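Local atomic coordinates of gene 2 protein (Enterobacteria phage Sf6, PDB entry 5C12), a protein that supplies, through this metal-binding nuclease domain of the large terminase subunit, the DNA-cutting activity used in viral genome packaging, and as a whole probably binds ATP. Residues K168-L180 with P248-C260. The protein carries 1 engineered substitution. Residues are numbered along the deposited sequence; the frame is centred on the assembly and turned at random.
Sequences KRAQFYYALADRL and PNLADALMMCMHC. With MG (magnesium ion), chain C.
Tyr173 and Arg169 converge on the carboxylate of Asp252, a magnesium ligand of the nuclease site. The Tyr173 hydroxyl OH donates at 2.6 Å to Asp252 OD1, which accepts through its anti lone pair, the one away from OD2. Arg169, its chain extended from CG to NE, adds a weak salt-bridging bond from NH1 to the same OD1, 3.3 Å long and bent to 145° at the hydrogen; its NH2 bonds Met234 O and water 1, which in turn donates to Asp252 OD2. With OD1 gripped by both side chains, OD2 is turned to the magnesium at 2.2 Å, consistent with second-shell residues, chiefly Tyr173, that limit the carboxylate's rotation. Asp52 and water 3, which also bonds Asn249 OD1, belong to the metal's coordination shell.

Beside this polar end, Met255 lies across the Tyr173 ring. Its chi1 of 173° puts CG over the ring face, 3.6 Å from the centroid in a CH-pi contact; the bend at the next torsion carries SD to Phe172 CB, and the one after returns CE toward Tyr173 CE2. Phe172 receives His259 CB over one face, 3.7 Å from its centroid, while Gln171 CG covers the opposite face; the Phe172 and His259 rings meet obliquely. Met258, also bent, lays its CG against Leu176 CB (3.9 Å) and its SD beside Arg179 NE. Water 2 links Arg179 NH2 to Met258 O, while Arg179 NH1 bonds Met198 O.

The axes of helices 168-180 and 249-256 approach to 8.9 Å and cross at 86°. Phe130 of strand 126-130 touches Phe172 and Met255, Leu218 of helix 208-218 packs on Leu176 and Ala251, and Met256 rests on Ala50 of strand 47-52, placing helix 249-256 between helix 168-189 and the central mixed sheet of the RNase H-like terminase nuclease fold.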
ATOM      1  N   LYS A 168      -3.660   5.907  10.460  1.00 11.45           N
ATOM      2  CA  LYS A 168      -3.005   5.873   9.164  1.00 12.28           C
ATOM      3  C   LYS A 168      -3.348   4.634   8.348  1.00 11.52           C
ATOM      4  O   LYS A 168      -3.462   4.712   7.122  1.00 13.14           O
ATOM      5  CB  LYS A 168      -1.475   5.977   9.326  1.00 11.83           C
ATOM      6  CG  LYS A 168      -1.011   7.375   9.666  1.00 14.56           C
ATOM      7  CD  LYS A 168       0.516   7.450   9.780  1.00 15.20           C
ATOM      8  CE  LYS A 168       0.992   8.881   9.909  1.00 20.68           C
ATOM      9  NZ  LYS A 168       0.709   9.421  11.250  1.00 20.52           N
ATOM     10  N   ARG A 169      -3.524   3.492   9.003  1.00 10.16           N
ATOM     11  CA  ARG A 169      -3.880   2.274   8.290  1.00 11.30           C
ATOM     12  C   ARG A 169      -5.187   2.531   7.516  1.00 13.29           C
ATOM     13  O   ARG A 169      -5.309   2.196   6.338  1.00 12.97           O
ATOM     14  CB  ARG A 169      -4.056   1.100   9.264  1.00 14.03           C
ATOM     15  CG  ARG A 169      -4.588  -0.192   8.639  1.00 18.73           C
ATOM     16  CD  ARG A 169      -4.573  -1.326   9.694  1.00 18.89           C
ATOM     17  NE  ARG A 169      -5.165  -2.585   9.218  1.00 22.82           N
ATOM     18  CZ  ARG A 169      -4.533  -3.476   8.461  1.00 25.19           C
ATOM     19  NH1 ARG A 169      -3.281  -3.266   8.059  1.00 23.93           N
ATOM     20  NH2 ARG A 169      -5.160  -4.589   8.099  1.00 29.79           N
ATOM     21  N   ALA A 170      -6.179   3.112   8.170  1.00 12.17           N
ATOM     22  CA  ALA A 170      -7.433   3.407   7.492  1.00 11.73           C
ATOM     23  C   ALA A 170      -7.257   4.491   6.448  1.00 13.06           C
ATOM     24  O   ALA A 170      -7.771   4.382   5.336  1.00 12.79           O
ATOM     25  CB  ALA A 170      -8.505   3.801   8.489  1.00 13.78           C
ATOM     26  N   GLN A 171      -6.551   5.549   6.796  1.00 13.09           N
ATOM     27  CA  GLN A 171      -6.341   6.652   5.868  1.00 11.26           C
ATOM     28  C   GLN A 171      -5.730   6.184   4.552  1.00 10.89           C
ATOM     29  O   GLN A 171      -6.212   6.526   3.470  1.00 11.77           O
ATOM     30  CB  GLN A 171      -5.436   7.691   6.511  1.00 12.95           C
ATOM     31  CG  GLN A 171      -5.054   8.857   5.628  1.00 11.72           C
ATOM     32  CD  GLN A 171      -4.184   9.824   6.371  1.00 15.01           C
ATOM     33  OE1 GLN A 171      -3.391   9.429   7.227  1.00 15.29           O
ATOM     34  NE2 GLN A 171      -4.335  11.097   6.066  1.00 14.43           N
ATOM     35  N   PHE A 172      -4.675   5.392   4.631  1.00 10.75           N
ATOM     36  CA  PHE A 172      -3.987   5.018   3.400  1.00 10.55           C
ATOM     37  C   PHE A 172      -4.635   3.869   2.669  1.00 10.65           C
ATOM     38  O   PHE A 172      -4.546   3.835   1.437  1.00 12.00           O
ATOM     39  CB  PHE A 172      -2.483   4.895   3.630  1.00 11.88           C
ATOM     40  CG  PHE A 172      -1.878   6.224   3.920  1.00 14.19           C
ATOM     41  CD1 PHE A 172      -1.789   7.166   2.909  1.00 15.01           C
ATOM     42  CD2 PHE A 172      -1.543   6.597   5.207  1.00 12.75           C
ATOM     43  CE1 PHE A 172      -1.300   8.417   3.151  1.00 17.65           C
ATOM     44  CE2 PHE A 172      -1.049   7.866   5.462  1.00 14.65           C
ATOM     45  CZ  PHE A 172      -0.938   8.776   4.435  1.00 15.92           C
ATOM     46  N   TYR A 173      -5.333   2.961   3.355  1.00 10.76           N
ATOM     47  CA  TYR A 173      -6.126   1.970   2.626  1.00 10.76           C
ATOM     48  C   TYR A 173      -7.266   2.663   1.873  1.00 12.71           C
ATOM     49  O   TYR A 173      -7.597   2.271   0.752  1.00 11.09           O
ATOM     50  CB  TYR A 173      -6.673   0.861   3.530  1.00 10.61           C
ATOM     51  CG  TYR A 173      -5.887  -0.427   3.458  1.00 12.81           C
ATOM     52  CD1 TYR A 173      -5.773  -1.104   2.254  1.00 11.39           C
ATOM     53  CD2 TYR A 173      -5.238  -0.971   4.575  1.00 10.03           C
ATOM     54  CE1 TYR A 173      -5.081  -2.242   2.157  1.00 12.42           C
ATOM     55  CE2 TYR A 173      -4.520  -2.139   4.482  1.00 13.65           C
ATOM     56  CZ  TYR A 173      -4.441  -2.776   3.252  1.00 11.76           C
ATOM     57  OH  TYR A 173      -3.723  -3.924   3.113  1.00 14.54           O
ATOM     58  N   TYR A 174      -7.860   3.705   2.448  1.00 11.90           N
ATOM     59  CA  TYR A 174      -8.904   4.439   1.731  1.00 11.94           C
ATOM     60  C   TYR A 174      -8.321   5.324   0.619  1.00 11.04           C
ATOM     61  O   TYR A 174      -9.002   5.584  -0.366  1.00 13.03           O
ATOM     62  CB  TYR A 174      -9.784   5.247   2.693  1.00 13.87           C
ATOM     63  CG  TYR A 174     -10.920   4.420   3.235  1.00 13.19           C
ATOM     64  CD1 TYR A 174     -12.079   4.237   2.483  1.00 14.58           C
ATOM     65  CD2 TYR A 174     -10.827   3.767   4.465  1.00 15.39           C
ATOM     66  CE1 TYR A 174     -13.114   3.455   2.963  1.00 13.67           C
ATOM     67  CE2 TYR A 174     -11.866   2.989   4.941  1.00 16.74           C
ATOM     68  CZ  TYR A 174     -13.005   2.832   4.187  1.00 18.94           C
ATOM     69  OH  TYR A 174     -14.040   2.055   4.665  1.00 20.95           O
ATOM     70  N   ALA A 175      -7.078   5.784   0.767  1.00 11.21           N
ATOM     71  CA  ALA A 175      -6.413   6.483  -0.321  1.00 12.49           C
ATOM     72  C   ALA A 175      -6.323   5.531  -1.507  1.00 11.62           C
ATOM     73  O   ALA A 175      -6.584   5.913  -2.655  1.00 13.11           O
ATOM     74  CB  ALA A 175      -5.007   6.953   0.102  1.00 13.02           C
ATOM     75  N   LEU A 176      -5.965   4.301  -1.212  1.00 10.67           N
ATOM     76  CA  LEU A 176      -5.868   3.265  -2.242  1.00 10.76           C
ATOM     77  C   LEU A 176      -7.255   3.006  -2.843  1.00 12.93           C
ATOM     78  O   LEU A 176      -7.427   2.984  -4.070  1.00 13.33           O
ATOM     79  CB  LEU A 176      -5.282   2.006  -1.635  1.00 10.33           C
ATOM     80  CG  LEU A 176      -5.225   0.730  -2.482  1.00 11.84           C
ATOM     81  CD1 LEU A 176      -4.456   1.034  -3.756  1.00 12.43           C
ATOM     82  CD2 LEU A 176      -4.570  -0.385  -1.693  1.00 14.43           C
ATOM     83  N   ALA A 177      -8.246   2.793  -1.979  1.00 10.92           N
ATOM     84  CA  ALA A 177      -9.582   2.496  -2.446  1.00 12.15           C
ATOM     85  C   ALA A 177     -10.132   3.631  -3.302  1.00 14.11           C
ATOM     86  O   ALA A 177     -10.762   3.382  -4.332  1.00 14.41           O
ATOM     87  CB  ALA A 177     -10.497   2.186  -1.294  1.00 14.69           C
ATOM     88  N   ASP A 178      -9.913   4.876  -2.892  1.00 13.14           N
ATOM     89  CA  ASP A 178     -10.373   6.022  -3.665  1.00 12.53           C
ATOM     90  C   ASP A 178      -9.697   6.086  -5.034  1.00 13.14           C
ATOM     91  O   ASP A 178     -10.376   6.315  -6.046  1.00 13.61           O
ATOM     92  CB  ASP A 178     -10.128   7.329  -2.904  1.00 12.51           C
ATOM     93  CG  ASP A 178     -11.025   7.509  -1.704  1.00 19.89           C
ATOM     94  OD1 ASP A 178     -11.953   6.713  -1.489  1.00 22.39           O
ATOM     95  OD2 ASP A 178     -10.786   8.504  -0.960  1.00 22.98           O
ATOM     96  N   ARG A 179      -8.388   5.861  -5.090  1.00 10.78           N
ATOM     97  CA  ARG A 179      -7.691   5.828  -6.377  1.00 11.82           C
ATOM     98  C   ARG A 179      -8.290   4.759  -7.275  1.00 11.55           C
ATOM     99  O   ARG A 179      -8.546   4.991  -8.461  1.00 12.69           O
ATOM    100  CB  ARG A 179      -6.202   5.541  -6.226  1.00 11.37           C
ATOM    101  CG  ARG A 179      -5.381   6.695  -5.704  1.00 14.12           C
ATOM    102  CD  ARG A 179      -3.935   6.215  -5.729  1.00 14.98           C
ATOM    103  NE  ARG A 179      -3.012   7.184  -5.173  1.00 15.86           N
ATOM    104  CZ  ARG A 179      -2.181   7.942  -5.873  1.00 16.27           C
ATOM    105  NH1 ARG A 179      -2.085   7.883  -7.197  1.00 16.47           N
ATOM    106  NH2 ARG A 179      -1.382   8.758  -5.218  1.00 14.88           N
ATOM    107  N   LEU A 180      -8.506   3.577  -6.720  1.00 12.24           N
ATOM    108  CA  LEU A 180      -9.035   2.466  -7.514  1.00 12.29           C
ATOM    109  C   LEU A 180     -10.449   2.734  -8.032  1.00 13.57           C
ATOM    110  O   LEU A 180     -10.758   2.464  -9.191  1.00 13.72           O
ATOM    111  CB  LEU A 180      -9.018   1.191  -6.694  1.00 11.96           C
ATOM    112  CG  LEU A 180      -7.604   0.705  -6.403  1.00 11.03           C
ATOM    113  CD1 LEU A 180      -7.642  -0.389  -5.329  1.00 12.58           C
ATOM    114  CD2 LEU A 180      -6.891   0.201  -7.679  1.00 14.76           C
ATOM    115  N   PRO A 248      -2.375 -10.069   5.165  1.00 20.04           N
ATOM    116  CA  PRO A 248      -2.364  -9.565   3.790  1.00 17.35           C
ATOM    117  C   PRO A 248      -1.156  -8.680   3.524  1.00 14.58           C
ATOM    118  O   PRO A 248      -1.289  -7.464   3.355  1.00 15.22           O
ATOM    119  CB  PRO A 248      -3.675  -8.782   3.721  1.00 18.35           C
ATOM    120  CG  PRO A 248      -3.807  -8.192   5.101  1.00 21.86           C
ATOM    121  CD  PRO A 248      -3.284  -9.279   6.023  1.00 23.33           C
ATOM    122  N   ASN A 249       0.023  -9.293   3.489  1.00 15.55           N
ATOM    123  CA  ASN A 249       1.250  -8.509   3.427  1.00 15.79           C
ATOM    124  C   ASN A 249       1.469  -7.784   2.114  1.00 13.58           C
ATOM    125  O   ASN A 249       2.093  -6.721   2.090  1.00 12.75           O
ATOM    126  CB  ASN A 249       2.460  -9.375   3.694  1.00 15.45           C
ATOM    127  CG  ASN A 249       2.240 -10.348   4.814  1.00 31.07           C
ATOM    128  OD1 ASN A 249       2.323  -9.979   5.962  1.00 26.39           O
ATOM    129  ND2 ASN A 249       1.956 -11.608   4.479  1.00 36.26           N
ATOM    130  N   LEU A 250       0.987  -8.352   1.002  1.00 12.88           N
ATOM    131  CA  LEU A 250       1.111  -7.668  -0.280  1.00 13.17           C
ATOM    132  C   LEU A 250       0.204  -6.432  -0.302  1.00 11.38           C
ATOM    133  O   LEU A 250       0.618  -5.349  -0.740  1.00 10.86           O
ATOM    134  CB  LEU A 250       0.748  -8.592  -1.447  1.00 12.98           C
ATOM    135  CG  LEU A 250       1.503  -9.898  -1.569  1.00 14.50           C
ATOM    136  CD1 LEU A 250       0.877 -10.704  -2.688  1.00 14.80           C
ATOM    137  CD2 LEU A 250       2.970  -9.616  -1.825  1.00 12.83           C
ATOM    138  N   ALA A 251      -1.042  -6.604   0.157  1.00 12.16           N
ATOM    139  CA  ALA A 251      -1.981  -5.485   0.269  1.00 12.57           C
ATOM    140  C   ALA A 251      -1.436  -4.384   1.160  1.00 10.72           C
ATOM    141  O   ALA A 251      -1.521  -3.215   0.823  1.00 11.18           O
ATOM    142  CB  ALA A 251      -3.343  -5.961   0.806  1.00 13.40           C
ATOM    143  N   ASP A 252      -0.853  -4.777   2.293  1.00 12.34           N
ATOM    144  CA  ASP A 252      -0.333  -3.777   3.235  1.00 11.34           C
ATOM    145  C   ASP A 252       0.842  -3.010   2.633  1.00 10.01           C
ATOM    146  O   ASP A 252       1.001  -1.811   2.850  1.00 10.72           O
ATOM    147  CB  ASP A 252       0.124  -4.456   4.533  1.00 12.00           C
ATOM    148  CG  ASP A 252      -1.029  -4.865   5.442  1.00 19.10           C
ATOM    149  OD1 ASP A 252      -2.216  -4.570   5.168  1.00 17.89           O
ATOM    150  OD2 ASP A 252      -0.725  -5.515   6.460  1.00 19.44           O
ATOM    151  N   ALA A 253       1.702  -3.715   1.914  1.00 10.84           N
ATOM    152  CA  ALA A 253       2.849  -3.108   1.249  1.00 10.69           C
ATOM    153  C   ALA A 253       2.372  -2.066   0.234  1.00  9.54           C
ATOM    154  O   ALA A 253       2.858  -0.932   0.177  1.00 10.21           O
ATOM    155  CB  ALA A 253       3.697  -4.182   0.591  1.00 11.02           C
ATOM    156  N   LEU A 254       1.340  -2.416  -0.539  1.00 10.78           N
ATOM    157  CA  LEU A 254       0.805  -1.489  -1.519  1.00  9.65           C
ATOM    158  C   LEU A 254       0.182  -0.270  -0.821  1.00  9.33           C
ATOM    159  O   LEU A 254       0.367   0.866  -1.247  1.00 11.81           O
ATOM    160  CB  LEU A 254      -0.183  -2.205  -2.450  1.00 10.78           C
ATOM    161  CG  LEU A 254      -0.842  -1.273  -3.466  1.00 11.04           C
ATOM    162  CD1 LEU A 254       0.161  -0.691  -4.425  1.00 10.56           C
ATOM    163  CD2 LEU A 254      -1.936  -2.026  -4.201  1.00 12.41           C
ATOM    164  N   MET A 255      -0.571  -0.525   0.237  1.00  9.53           N
ATOM    165  CA  MET A 255      -1.208   0.527   1.004  1.00 10.28           C
ATOM    166  C   MET A 255      -0.174   1.533   1.509  1.00  8.37           C
ATOM    167  O   MET A 255      -0.372   2.770   1.427  1.00  9.67           O
ATOM    168  CB  MET A 255      -1.993  -0.096   2.166  1.00 10.80           C
ATOM    169  CG  MET A 255      -2.561   0.947   3.145  1.00  9.91           C
ATOM    170  SD  MET A 255      -1.448   1.471   4.455  1.00 12.05           S
ATOM    171  CE  MET A 255      -1.444  -0.017   5.406  1.00 11.01           C
ATOM    172  N   MET A 256       0.928   1.037   2.064  1.00 10.51           N
ATOM    173  CA  MET A 256       1.930   1.948   2.604  1.00  9.14           C
ATOM    174  C   MET A 256       2.552   2.841   1.542  1.00 10.54           C
ATOM    175  O   MET A 256       2.916   3.983   1.798  1.00 10.60           O
ATOM    176  CB  MET A 256       2.993   1.175   3.401  1.00  8.99           C
ATOM    177  CG  MET A 256       2.421   0.590   4.671  1.00  9.79           C
ATOM    178  SD  MET A 256       3.653  -0.267   5.700  1.00 12.08           S
ATOM    179  CE  MET A 256       3.894  -1.752   4.735  1.00  9.24           C
ATOM    180  N   CYS A 257       2.679   2.310   0.341  1.00 10.04           N
ATOM    181  CA  CYS A 257       3.138   3.066  -0.820  1.00 14.55           C
ATOM    182  C   CYS A 257       2.298   4.273  -1.182  1.00 10.71           C
ATOM    183  O   CYS A 257       2.736   5.110  -1.958  1.00 12.22           O
ATOM    184  CB  CYS A 257       3.128   2.174  -2.054  1.00 59.01           C
ATOM    185  SG  CYS A 257       4.534   1.172  -2.104  1.00 27.45           S
ATOM    186  N   MET A 258       1.064   4.324  -0.685  1.00 10.18           N
ATOM    187  CA  MET A 258       0.187   5.444  -0.942  1.00 11.77           C
ATOM    188  C   MET A 258       0.637   6.686  -0.250  1.00 13.33           C
ATOM    189  O   MET A 258       0.239   7.765  -0.624  1.00 15.39           O
ATOM    190  CB  MET A 258      -1.252   5.135  -0.496  1.00 12.72           C
ATOM    191  CG  MET A 258      -1.861   3.921  -1.189  1.00 13.92           C
ATOM    192  SD  MET A 258      -2.165   4.219  -2.953  1.00 14.22           S
ATOM    193  CE  MET A 258      -0.754   3.438  -3.709  1.00 12.89           C
ATOM    194  N   HIS A 259       1.503   6.539   0.759  1.00 13.97           N
ATOM    195  CA  HIS A 259       1.965   7.703   1.472  1.00 16.69           C
ATOM    196  C   HIS A 259       3.301   8.059   0.867  1.00 19.00           C
ATOM    197  O   HIS A 259       4.237   7.255   0.936  1.00 16.93           O
ATOM    198  CB  HIS A 259       2.096   7.379   2.952  1.00 16.29           C
ATOM    199  CG  HIS A 259       2.591   8.519   3.776  1.00 18.60           C
ATOM    200  ND1 HIS A 259       2.227   9.826   3.542  1.00 21.08           N
ATOM    201  CD2 HIS A 259       3.435   8.542   4.833  1.00 35.80           C
ATOM    202  CE1 HIS A 259       2.820  10.607   4.424  1.00 31.07           C
ATOM    203  NE2 HIS A 259       3.558   9.854   5.219  1.00 32.73           N
ATOM    204  N   CYS A 260       3.377   9.220   0.218  1.00 20.72           N
ATOM    205  CA  CYS A 260       4.663   9.735  -0.240  1.00 21.02           C
ATOM    206  C   CYS A 260       5.177  10.765   0.766  1.00 27.85           C
ATOM    207  O   CYS A 260       4.672  11.881   0.835  1.00 29.29           O
ATOM    208  CB  CYS A 260       4.562  10.351  -1.636  1.00 21.09           C
ATOM    209  SG  CYS A 260       6.183  10.614  -2.394  1.00 26.29           S
TER
HETATM  210 MG    MG C 801       1.013  -6.406   7.451  0.88 19.61          MG
HETATM  211  O   HOH W   1      -3.073  -6.149   7.539  1.00 33.10           O
HETATM  212  O   HOH W   2      -1.830   8.207  -2.467  1.00 17.17           O
HETATM  213  O   HOH W   3       0.578  -8.345   6.841  1.00 30.52           O
HETATM  214  O   HOH W   4       1.299  -4.330   8.008  1.00 21.59           O
HETATM  215  O   HOH W   5       2.327  -7.017   8.678  1.00 19.60           O
HETATM  216  O   HOH W   6      -0.261  -6.609   9.066  1.00 26.80           O